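Local coordinates for protein beta-N-acetylhexosaminidase (Streptomyces plicatus, PDB 1JAK) that hydrolyses terminal N-acetylhexosamine residues from glycoconjugates as a family 20 glycoside hydrolase, probably by substrate-assisted catalysis, and is inhibited by the azasugar bound in this complex, at residues Ala162-Ser167 and Lys177-Arg182; His192-Asp197 and Pro446-Thr451; Val248-Met253 and Val348-Leu353. All blocks are in the same frame, centred on the assembly; numbering follows the deposited sequence.

Contact 1 of 3, residues Ala162-Ser167 and Lys177-Arg182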
loop_
_atom_site.group_PDB
_atom_site.type_symbol
_atom_site.label_atom_id
_atom_site.label_comp_id
_atom_site.label_asym_id
_atom_site.label_seq_id
_atom_site.Cartn_x
_atom_site.Cartn_y
_atom_site.Cartn_z
ATOM N N ALA A 162 0.202 1.653 0.156
ATOM C CA ALA A 162 -1.118 1.251 0.610
ATOM C C ALA A 162 -0.984 1.099 2.115
ATOM O O ALA A 162 0.010 0.557 2.600
ATOM C CB ALA A 162 -1.518 -0.080 -0.023
ATOM N N MET A 163 -1.963 1.594 2.862
ATOM C CA MET A 163 -1.907 1.468 4.310
ATOM C C MET A 163 -3.007 0.551 4.810
ATOM O O MET A 163 -4.115 0.549 4.275
ATOM C CB MET A 163 -2.090 2.832 4.993
ATOM C CG MET A 163 -1.944 2.761 6.514
ATOM S SD MET A 163 -2.819 4.082 7.401
ATOM C CE MET A 163 -4.481 3.373 7.456
ATOM N N LEU A 164 -2.695 -0.245 5.825
ATOM C CA LEU A 164 -3.709 -1.098 6.427
ATOM C C LEU A 164 -3.737 -0.757 7.906
ATOM O O LEU A 164 -2.697 -0.732 8.566
ATOM C CB LEU A 164 -3.403 -2.588 6.253
ATOM C CG LEU A 164 -4.462 -3.503 6.896
ATOM C CD1 LEU A 164 -5.821 -3.276 6.234
ATOM C CD2 LEU A 164 -4.045 -4.961 6.758
ATOM N N ASP A 165 -4.934 -0.474 8.406
ATOM C CA ASP A 165 -5.162 -0.141 9.809
ATOM C C ASP A 165 -5.426 -1.463 10.528
ATOM O O ASP A 165 -6.456 -2.096 10.300
ATOM C CB ASP A 165 -6.389 0.786 9.896
ATOM C CG ASP A 165 -6.859 1.055 11.324
ATOM O OD1 ASP A 165 -6.261 0.557 12.302
ATOM O OD2 ASP A 165 -7.861 1.787 11.456
ATOM N N VAL A 166 -4.487 -1.895 11.368
ATOM C CA VAL A 166 -4.670 -3.133 12.118
ATOM C C VAL A 166 -4.956 -2.818 13.583
ATOM O O VAL A 166 -4.966 -3.713 14.431
ATOM C CB VAL A 166 -3.426 -4.063 12.019
ATOM C CG1 VAL A 166 -3.233 -4.508 10.576
ATOM C CG2 VAL A 166 -2.178 -3.348 12.531
ATOM N N SER A 167 -5.202 -1.541 13.865
ATOM C CA SER A 167 -5.492 -1.084 15.223
ATOM C C SER A 167 -6.985 -1.101 15.551
ATOM O O SER A 167 -7.383 -1.578 16.618
ATOM C CB SER A 167 -4.944 0.333 15.433
ATOM O OG SER A 167 -3.525 0.363 15.353
ATOM N N LYS A 177 -0.749 -10.878 5.003
ATOM C CA LYS A 177 -0.082 -11.429 3.823
ATOM C C LYS A 177 -1.067 -11.418 2.660
ATOM O O LYS A 177 -0.695 -11.147 1.518
ATOM C CB LYS A 177 0.392 -12.862 4.085
ATOM C CG LYS A 177 1.606 -12.949 4.983
ATOM C CD LYS A 177 2.066 -14.391 5.139
ATOM C CE LYS A 177 3.349 -14.464 5.955
ATOM N NZ LYS A 177 3.811 -15.871 6.145
ATOM N N ARG A 178 -2.326 -11.722 2.957
ATOM C CA ARG A 178 -3.364 -11.719 1.938
ATOM C C ARG A 178 -3.523 -10.312 1.360
ATOM O O ARG A 178 -3.604 -10.143 0.143
ATOM C CB ARG A 178 -4.694 -12.204 2.531
ATOM C CG ARG A 178 -5.909 -11.943 1.647
ATOM C CD ARG A 178 -7.143 -12.666 2.174
ATOM N NE ARG A 178 -8.388 -12.075 1.688
ATOM C CZ ARG A 178 -9.580 -12.660 1.777
ATOM N NH1 ARG A 178 -9.691 -13.864 2.330
ATOM N NH2 ARG A 178 -10.664 -12.040 1.326
ATOM N N TYR A 179 -3.551 -9.300 2.225
ATOM C CA TYR A 179 -3.701 -7.933 1.733
ATOM C C TYR A 179 -2.458 -7.521 0.944
ATOM O O TYR A 179 -2.550 -6.793 -0.045
ATOM C CB TYR A 179 -3.945 -6.957 2.888
ATOM C CG TYR A 179 -4.545 -5.652 2.414
ATOM C CD1 TYR A 179 -5.838 -5.612 1.891
ATOM C CD2 TYR A 179 -3.804 -4.472 2.430
ATOM C CE1 TYR A 179 -6.379 -4.428 1.387
ATOM C CE2 TYR A 179 -4.336 -3.279 1.927
ATOM C CZ TYR A 179 -5.623 -3.270 1.407
ATOM O OH TYR A 179 -6.154 -2.108 0.893
ATOM N N ILE A 180 -1.295 -7.985 1.389
ATOM C CA ILE A 180 -0.048 -7.689 0.694
ATOM C C ILE A 180 -0.158 -8.211 -0.737
ATOM O O ILE A 180 0.212 -7.524 -1.690
ATOM C CB ILE A 180 1.155 -8.356 1.412
ATOM C CG1 ILE A 180 1.551 -7.509 2.624
ATOM C CG2 ILE A 180 2.330 -8.537 0.446
ATOM C CD1 ILE A 180 2.544 -8.176 3.555
ATOM N N ASP A 181 -0.683 -9.422 -0.896
ATOM C CA ASP A 181 -0.816 -9.974 -2.235
ATOM C C ASP A 181 -1.811 -9.179 -3.076
ATOM O O ASP A 181 -1.638 -9.054 -4.289
ATOM C CB ASP A 181 -1.197 -11.455 -2.165
ATOM C CG ASP A 181 -0.080 -12.304 -1.575
ATOM O OD1 ASP A 181 1.099 -11.952 -1.787
ATOM O OD2 ASP A 181 -0.373 -13.319 -0.917
ATOM N N ARG A 182 -2.840 -8.623 -2.440
ATOM C CA ARG A 182 -3.817 -7.821 -3.167
ATOM C C ARG A 182 -3.136 -6.587 -3.759
ATOM O O ARG A 182 -3.338 -6.258 -4.930
ATOM C CB ARG A 182 -4.943 -7.339 -2.241
ATOM C CG ARG A 182 -5.809 -8.432 -1.625
ATOM C CD ARG A 182 -6.610 -9.195 -2.675
ATOM N NE ARG A 182 -7.711 -9.940 -2.066
ATOM C CZ ARG A 182 -7.864 -11.260 -2.129
ATOM N NH1 ARG A 182 -6.982 -12.011 -2.779
ATOM N NH2 ARG A 182 -8.911 -11.831 -1.549
HETATM O O HOH W 1 -4.684 0.058 1.497
#
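Met163 meets the helix through its backbone. Its carbonyl is turned toward the Tyr179 side chain, but the link runs through one water. That water donates to Met163 O at 2.9 Å and accepts from Tyr179 OH at 2.7 Å. It lies at the edge of the phenol ring, in its plane. Met163 sets off away from the helix, and its side chain packs on His192, Pro446 and Trp448 inside the barrel. Leu164 points the other way and carries the direct apolar contact. Its CB is 4.3 Å from Tyr179 CD2. With CG anti to the backbone N, chi1 180°, Leu164 sets its CD1 branch over one face of the ring. Further on, Asp165 OD1 accepts from Ser167 N at 2.8 Å, an Asx turn that shapes the chain as the strand ends. Asp165 OD2 forms a salt bridge with Arg168 of the ligand pocket. The contact joins the first strand of the TIM barrel, 159-165, to the helix 173-184 that follows it in a beta-alpha-beta unit. The buried phenol hydroxyl is satisfied by water, while its ring packs against leucine, so strand and helix are held by apolar contact and one bridging water.

Contact 2 of 3, residues His192-Asp197 and Pro446-Thr451. With IFG ((2R,3R,4S,5R)-2-acetamido-3,4-dihydroxy-5-hydroxymethyl-piperidine), chain F.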
loop_
_atom_site.group_PDB
_atom_site.type_symbol
_atom_site.label_atom_id
_atom_site.label_comp_id
_atom_site.label_asym_id
_atom_site.label_seq_id
_atom_site.Cartn_x
_atom_site.Cartn_y
_atom_site.Cartn_z
ATOM N N HIS A 192 2.288 0.693 4.392
ATOM C CA HIS A 192 2.197 1.480 5.615
ATOM C C HIS A 192 1.296 0.711 6.586
ATOM O O HIS A 192 0.152 0.400 6.268
ATOM C CB HIS A 192 1.607 2.854 5.254
ATOM C CG HIS A 192 1.309 3.745 6.423
ATOM N ND1 HIS A 192 0.652 4.948 6.274
ATOM C CD2 HIS A 192 1.532 3.601 7.750
ATOM C CE1 HIS A 192 0.479 5.505 7.460
ATOM N NE2 HIS A 192 1.003 4.708 8.373
ATOM N N LEU A 193 1.826 0.377 7.757
ATOM C CA LEU A 193 1.042 -0.345 8.752
ATOM C C LEU A 193 0.750 0.572 9.932
ATOM O O LEU A 193 1.671 1.090 10.562
ATOM C CB LEU A 193 1.799 -1.585 9.243
ATOM C CG LEU A 193 1.988 -2.721 8.233
ATOM C CD1 LEU A 193 2.837 -3.834 8.849
ATOM C CD2 LEU A 193 0.622 -3.263 7.821
ATOM N N HIS A 194 -0.534 0.773 10.217
ATOM C CA HIS A 194 -0.962 1.618 11.333
ATOM C C HIS A 194 -1.029 0.654 12.521
ATOM O O HIS A 194 -2.061 0.028 12.775
ATOM C CB HIS A 194 -2.341 2.214 11.024
ATOM C CG HIS A 194 -2.750 3.322 11.944
ATOM N ND1 HIS A 194 -2.235 4.597 11.849
ATOM C CD2 HIS A 194 -3.634 3.349 12.968
ATOM C CE1 HIS A 194 -2.787 5.362 12.776
ATOM N NE2 HIS A 194 -3.639 4.627 13.468
ATOM N N LEU A 195 0.091 0.551 13.234
ATOM C CA LEU A 195 0.256 -0.378 14.352
ATOM C C LEU A 195 -0.298 -0.007 15.720
ATOM O O LEU A 195 -0.326 -0.848 16.622
ATOM C CB LEU A 195 1.743 -0.708 14.505
ATOM C CG LEU A 195 2.420 -1.390 13.314
ATOM C CD1 LEU A 195 3.921 -1.447 13.559
ATOM C CD2 LEU A 195 1.859 -2.798 13.128
ATOM N N SER A 196 -0.727 1.235 15.894
ATOM C CA SER A 196 -1.266 1.634 17.185
ATOM C C SER A 196 -2.286 2.746 17.052
ATOM O O SER A 196 -2.203 3.582 16.156
ATOM C CB SER A 196 -0.137 2.093 18.122
ATOM O OG SER A 196 0.426 3.325 17.694
ATOM N N ASP A 197 -3.269 2.734 17.943
ATOM C CA ASP A 197 -4.288 3.765 17.953
ATOM C C ASP A 197 -5.031 3.668 19.274
ATOM O O ASP A 197 -4.515 3.092 20.237
ATOM C CB ASP A 197 -5.240 3.605 16.762
ATOM C CG ASP A 197 -5.824 4.931 16.315
ATOM O OD1 ASP A 197 -6.691 5.474 17.031
ATOM O OD2 ASP A 197 -5.399 5.442 15.257
ATOM N N PRO A 446 -4.968 4.689 1.952
ATOM C CA PRO A 446 -5.157 4.119 3.292
ATOM C C PRO A 446 -6.493 3.407 3.459
ATOM O O PRO A 446 -7.519 3.874 2.964
ATOM C CB PRO A 446 -5.076 5.341 4.215
ATOM C CG PRO A 446 -4.389 6.401 3.372
ATOM C CD PRO A 446 -4.973 6.158 2.013
ATOM N N LEU A 447 -6.472 2.277 4.158
ATOM C CA LEU A 447 -7.694 1.532 4.433
ATOM C C LEU A 447 -7.860 1.467 5.947
ATOM O O LEU A 447 -7.209 0.666 6.626
ATOM C CB LEU A 447 -7.629 0.113 3.846
ATOM C CG LEU A 447 -8.868 -0.767 4.084
ATOM C CD1 LEU A 447 -10.134 -0.044 3.626
ATOM C CD2 LEU A 447 -8.705 -2.087 3.329
ATOM N N TRP A 448 -8.718 2.339 6.471
ATOM C CA TRP A 448 -8.999 2.397 7.901
ATOM C C TRP A 448 -10.011 1.311 8.242
ATOM O O TRP A 448 -10.866 0.974 7.422
ATOM C CB TRP A 448 -9.524 3.787 8.260
ATOM C CG TRP A 448 -8.511 4.848 7.949
ATOM C CD1 TRP A 448 -8.504 5.697 6.877
ATOM C CD2 TRP A 448 -7.322 5.133 8.695
ATOM N NE1 TRP A 448 -7.381 6.494 6.911
ATOM C CE2 TRP A 448 -6.640 6.168 8.016
ATOM C CE3 TRP A 448 -6.768 4.613 9.872
ATOM C CZ2 TRP A 448 -5.429 6.696 8.479
ATOM C CZ3 TRP A 448 -5.564 5.139 10.334
ATOM C CH2 TRP A 448 -4.909 6.171 9.636
ATOM N N THR A 449 -9.938 0.767 9.453
ATOM C CA THR A 449 -10.831 -0.336 9.779
ATOM C C THR A 449 -11.871 -0.207 10.889
ATOM O O THR A 449 -12.267 -1.210 11.480
ATOM C CB THR A 449 -10.005 -1.623 10.014
ATOM O OG1 THR A 449 -9.023 -1.395 11.034
ATOM C CG2 THR A 449 -9.292 -2.025 8.728
ATOM N N GLU A 450 -12.334 1.007 11.169
ATOM C CA GLU A 450 -13.364 1.165 12.190
ATOM C C GLU A 450 -14.565 0.270 11.886
ATOM O O GLU A 450 -15.197 -0.261 12.799
ATOM C CB GLU A 450 -13.866 2.613 12.258
ATOM C CG GLU A 450 -13.020 3.550 13.094
ATOM C CD GLU A 450 -11.948 4.266 12.299
ATOM O OE1 GLU A 450 -11.616 3.819 11.181
ATOM O OE2 GLU A 450 -11.431 5.280 12.808
ATOM N N THR A 451 -14.872 0.108 10.598
ATOM C CA THR A 451 -16.037 -0.670 10.170
ATOM C C THR A 451 -15.764 -2.020 9.509
ATOM O O THR A 451 -16.704 -2.710 9.112
ATOM C CB THR A 451 -16.895 0.140 9.166
ATOM O OG1 THR A 451 -16.226 0.189 7.895
ATOM C CG2 THR A 451 -17.106 1.561 9.667
HETATM N N1 IFG F . -9.049 10.068 10.350
HETATM C C2 IFG F . -8.089 9.345 11.224
HETATM C C3 IFG F . -8.049 7.774 11.041
HETATM C C4 IFG F . -9.434 7.139 10.796
HETATM C C5 IFG F . -10.112 7.884 9.644
HETATM C C6 IFG F . -11.480 7.350 9.233
HETATM C C7 IFG F . -6.223 10.007 9.762
HETATM C C8 IFG F . -4.840 10.519 9.451
HETATM C C9 IFG F . -10.278 9.383 9.922
HETATM N N2 IFG F . -6.730 9.896 11.027
HETATM O O7 IFG F . -6.915 9.695 8.804
HETATM O O3 IFG F . -7.452 7.183 12.188
HETATM O O4 IFG F . -10.221 7.292 11.977
HETATM O O6 IFG F . -11.803 7.725 7.898
#
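Trp448 drives one edge of its indole into the face of His194 while one of its own faces carries the bound azasugar. CZ3 stands over the centre of the imidazole, 3.7 Å from His194 ND1. The planes are 79° apart, a T-shaped stack with centroids separated by 4.8 Å. On the indole face, IFG C3 sits 3.4 Å above the ring plane. IFG O3 comes within 3.3 Å of Trp448 CZ3. Trp448 has CG anti to the carbonyl carbon (chi1 -61°), and this turn brings its six-membered ring across to His194. The imidazole is fixed at both nitrogens. NE2 gives a nearly straight bond of 2.6 Å to the anti lone pair of Asp197 OD2, and ND1 is bonded to Glu250. Asp197 OD1 is held by Arg168 and His256. His194 lies at the C-terminal end of barrel strand 190-194, and Trp448 just follows strand 440-447, the end where TIM-barrel enzymes place their active sites. An alanine at Trp448 would probably leave one side of the piperidine ring without its flat support and the His194 face without its aromatic partner. Glu450 reaches the inhibitor from the same loop. Its chain bends at chi2, and OE2 accepts a very short bond of 2.5 Å from IFG O4. Asp401 also bonds the inhibitor and is touched by the Trp448 side chain.

Contact 3 of 3, residues Val248-Met253 and Val348-Leu353. With IFG ((2R,3R,4S,5R)-2-acetamido-3,4-dihydroxy-5-hydroxymethyl-piperidine), chain F.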
loop_
_atom_site.group_PDB
_atom_site.type_symbol
_atom_site.label_atom_id
_atom_site.label_comp_id
_atom_site.label_asym_id
_atom_site.label_seq_id
_atom_site.Cartn_x
_atom_site.Cartn_y
_atom_site.Cartn_z
ATOM N N VAL A 248 6.477 0.486 6.097
ATOM C CA VAL A 248 6.559 1.761 6.795
ATOM C C VAL A 248 5.651 1.626 8.014
ATOM O O VAL A 248 4.428 1.737 7.907
ATOM C CB VAL A 248 6.055 2.916 5.908
ATOM C CG1 VAL A 248 6.120 4.232 6.673
ATOM C CG2 VAL A 248 6.901 2.999 4.644
ATOM N N PRO A 249 6.239 1.359 9.188
ATOM C CA PRO A 249 5.440 1.210 10.403
ATOM C C PRO A 249 5.061 2.557 10.994
ATOM O O PRO A 249 5.816 3.520 10.880
ATOM C CB PRO A 249 6.372 0.438 11.321
ATOM C CG PRO A 249 7.699 1.085 11.003
ATOM C CD PRO A 249 7.673 1.159 9.479
ATOM N N GLU A 250 3.891 2.617 11.621
ATOM C CA GLU A 250 3.442 3.850 12.254
ATOM C C GLU A 250 3.012 3.626 13.695
ATOM O O GLU A 250 2.237 2.713 13.990
ATOM C CB GLU A 250 2.251 4.473 11.507
ATOM C CG GLU A 250 1.802 5.829 12.108
ATOM C CD GLU A 250 0.438 6.301 11.615
ATOM O OE1 GLU A 250 -0.040 5.790 10.582
ATOM O OE2 GLU A 250 -0.151 7.201 12.260
ATOM N N ILE A 251 3.546 4.457 14.584
ATOM C CA ILE A 251 3.167 4.466 15.990
ATOM C C ILE A 251 2.689 5.910 16.114
ATOM O O ILE A 251 3.493 6.846 16.139
ATOM C CB ILE A 251 4.356 4.224 16.937
ATOM C CG1 ILE A 251 4.857 2.785 16.782
ATOM C CG2 ILE A 251 3.921 4.480 18.383
ATOM C CD1 ILE A 251 3.824 1.730 17.124
ATOM N N ASP A 252 1.373 6.087 16.154
ATOM C CA ASP A 252 0.777 7.419 16.210
ATOM C C ASP A 252 1.000 8.146 17.536
ATOM O O ASP A 252 0.798 7.577 18.607
ATOM C CB ASP A 252 -0.727 7.307 15.933
ATOM C CG ASP A 252 -1.293 8.540 15.258
ATOM O OD1 ASP A 252 -0.708 9.634 15.412
ATOM O OD2 ASP A 252 -2.339 8.416 14.579
ATOM N N MET A 253 1.406 9.411 17.449
ATOM C CA MET A 253 1.648 10.235 18.632
ATOM C C MET A 253 1.569 11.714 18.253
ATOM O O MET A 253 1.845 12.080 17.112
ATOM C CB MET A 253 3.025 9.914 19.224
ATOM C CG MET A 253 4.167 10.035 18.232
ATOM S SD MET A 253 5.758 9.544 18.939
ATOM C CE MET A 253 5.640 7.745 18.811
ATOM N N VAL A 348 8.272 10.304 9.014
ATOM C CA VAL A 348 7.113 10.564 8.177
ATOM C C VAL A 348 6.009 10.876 9.177
ATOM O O VAL A 348 5.969 10.294 10.258
ATOM C CB VAL A 348 6.672 9.330 7.363
ATOM C CG1 VAL A 348 5.484 9.698 6.479
ATOM C CG2 VAL A 348 7.830 8.811 6.517
ATOM N N GLY A 349 5.132 11.807 8.827
ATOM C CA GLY A 349 4.031 12.136 9.711
ATOM C C GLY A 349 2.856 12.594 8.879
ATOM O O GLY A 349 3.019 12.886 7.695
ATOM N N TRP A 350 1.663 12.634 9.466
ATOM C CA TRP A 350 0.509 13.120 8.721
ATOM C C TRP A 350 0.781 14.609 8.520
ATOM O O TRP A 350 1.629 15.172 9.219
ATOM C CB TRP A 350 -0.778 12.859 9.505
ATOM C CG TRP A 350 -1.046 11.380 9.648
ATOM C CD1 TRP A 350 -0.825 10.608 10.751
ATOM C CD2 TRP A 350 -1.532 10.496 8.629
ATOM N NE1 TRP A 350 -1.143 9.294 10.484
ATOM C CE2 TRP A 350 -1.581 9.199 9.188
ATOM C CE3 TRP A 350 -1.938 10.675 7.297
ATOM C CZ2 TRP A 350 -2.017 8.081 8.462
ATOM C CZ3 TRP A 350 -2.374 9.561 6.573
ATOM C CH2 TRP A 350 -2.409 8.281 7.161
ATOM N N HIS A 351 0.085 15.259 7.591
ATOM C CA HIS A 351 0.400 16.660 7.318
ATOM C C HIS A 351 0.267 17.660 8.457
ATOM O O HIS A 351 0.704 18.798 8.319
ATOM C CB HIS A 351 -0.341 17.175 6.070
ATOM C CG HIS A 351 -1.796 17.440 6.280
ATOM N ND1 HIS A 351 -2.769 16.484 6.074
ATOM C CD2 HIS A 351 -2.449 18.567 6.650
ATOM C CE1 HIS A 351 -3.957 17.012 6.304
ATOM N NE2 HIS A 351 -3.791 18.276 6.655
ATOM N N GLN A 352 -0.324 17.254 9.577
ATOM C CA GLN A 352 -0.418 18.158 10.721
ATOM C C GLN A 352 1.005 18.498 11.172
ATOM O O GLN A 352 1.239 19.524 11.812
ATOM C CB GLN A 352 -1.170 17.501 11.882
ATOM C CG GLN A 352 -2.687 17.493 11.738
ATOM C CD GLN A 352 -3.158 16.700 10.542
ATOM O OE1 GLN A 352 -2.679 15.596 10.292
ATOM N NE2 GLN A 352 -4.114 17.251 9.802
ATOM N N LEU A 353 1.954 17.626 10.838
ATOM C CA LEU A 353 3.353 17.843 11.206
ATOM C C LEU A 353 3.916 19.084 10.510
ATOM O O LEU A 353 4.882 19.686 10.988
ATOM C CB LEU A 353 4.201 16.614 10.841
ATOM C CG LEU A 353 5.693 16.650 11.202
ATOM C CD1 LEU A 353 5.865 16.806 12.706
ATOM C CD2 LEU A 353 6.364 15.367 10.734
HETATM N N1 IFG F . -9.049 10.068 10.350
HETATM C C2 IFG F . -8.089 9.345 11.224
HETATM C C3 IFG F . -8.049 7.774 11.041
HETATM C C4 IFG F . -9.434 7.139 10.796
HETATM C C5 IFG F . -10.112 7.884 9.644
HETATM C C6 IFG F . -11.480 7.350 9.233
HETATM C C7 IFG F . -6.223 10.007 9.762
HETATM C C8 IFG F . -4.840 10.519 9.451
HETATM C C9 IFG F . -10.278 9.383 9.922
HETATM N N2 IFG F . -6.730 9.896 11.027
HETATM O O7 IFG F . -6.915 9.695 8.804
HETATM O O3 IFG F . -7.452 7.183 12.188
HETATM O O4 IFG F . -10.221 7.292 11.977
HETATM O O6 IFG F . -11.803 7.725 7.898
#
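Trp350 and Glu250 bury the most surface here, and one hydrogen bond joins them. Trp350 NE1 donates to Glu250 OE2 at 2.9 Å, with an N-H...O angle of 157°. The oxygen lies near the indole plane, but the N-H meets the carboxylate from above its plane. The two planes are 62° apart. Glu250 spans the gap with CG anti to the backbone N (chi1 -177°) and an extended chain beyond it. Its other oxygen, OE1, is hydrogen-bonded to His192 NE2, as well as to His194. Three bonds thus grip the buried carboxylate and hold its rotation. The bond to OE2 helps fix the turn of the indole. One face of that indole takes the acetamido methyl of the inhibitor: IFG C8 stands over its centre, 3.4 Å from Trp350 CD2. Asp252 OD2 comes only to 4.4 Å from Trp350 NE1, while its OD1 is bonded to Gly318 N. Trp367 meets Trp350 edge-to-face. Side chains from strands 246-250 and 346-350, on either side of strand 313-315, meet inside the barrel, near the bound ligand. An aromatic wall against the N-acetyl group is characteristic of the family 20 hexosaminidase pocket.

All three contacts are buried in the catalytic TIM barrel, and none is a surface contact. Contact 1 lies on the outside of the barrel wall, between strand and helix, and is mainly apolar. Contacts 2 and 3 lie inside, at the ligand end, and both touch the inhibitor. Contact 2 works through crossed rings, contact 3 through an indole-to-carboxylate hydrogen bond. Strands 159-165, 190-194 and 246-250 are neighbours in the sheet, and 440-447 flanks the first of them. Contacts 1 and 2 are tied by backbone bonding and by Thr449 OG1 to Asp165 O. Contacts 2 and 3 share a hydrogen-bonded polar network. Met163 SD also packs on Trp350, linking contacts 1 and 3.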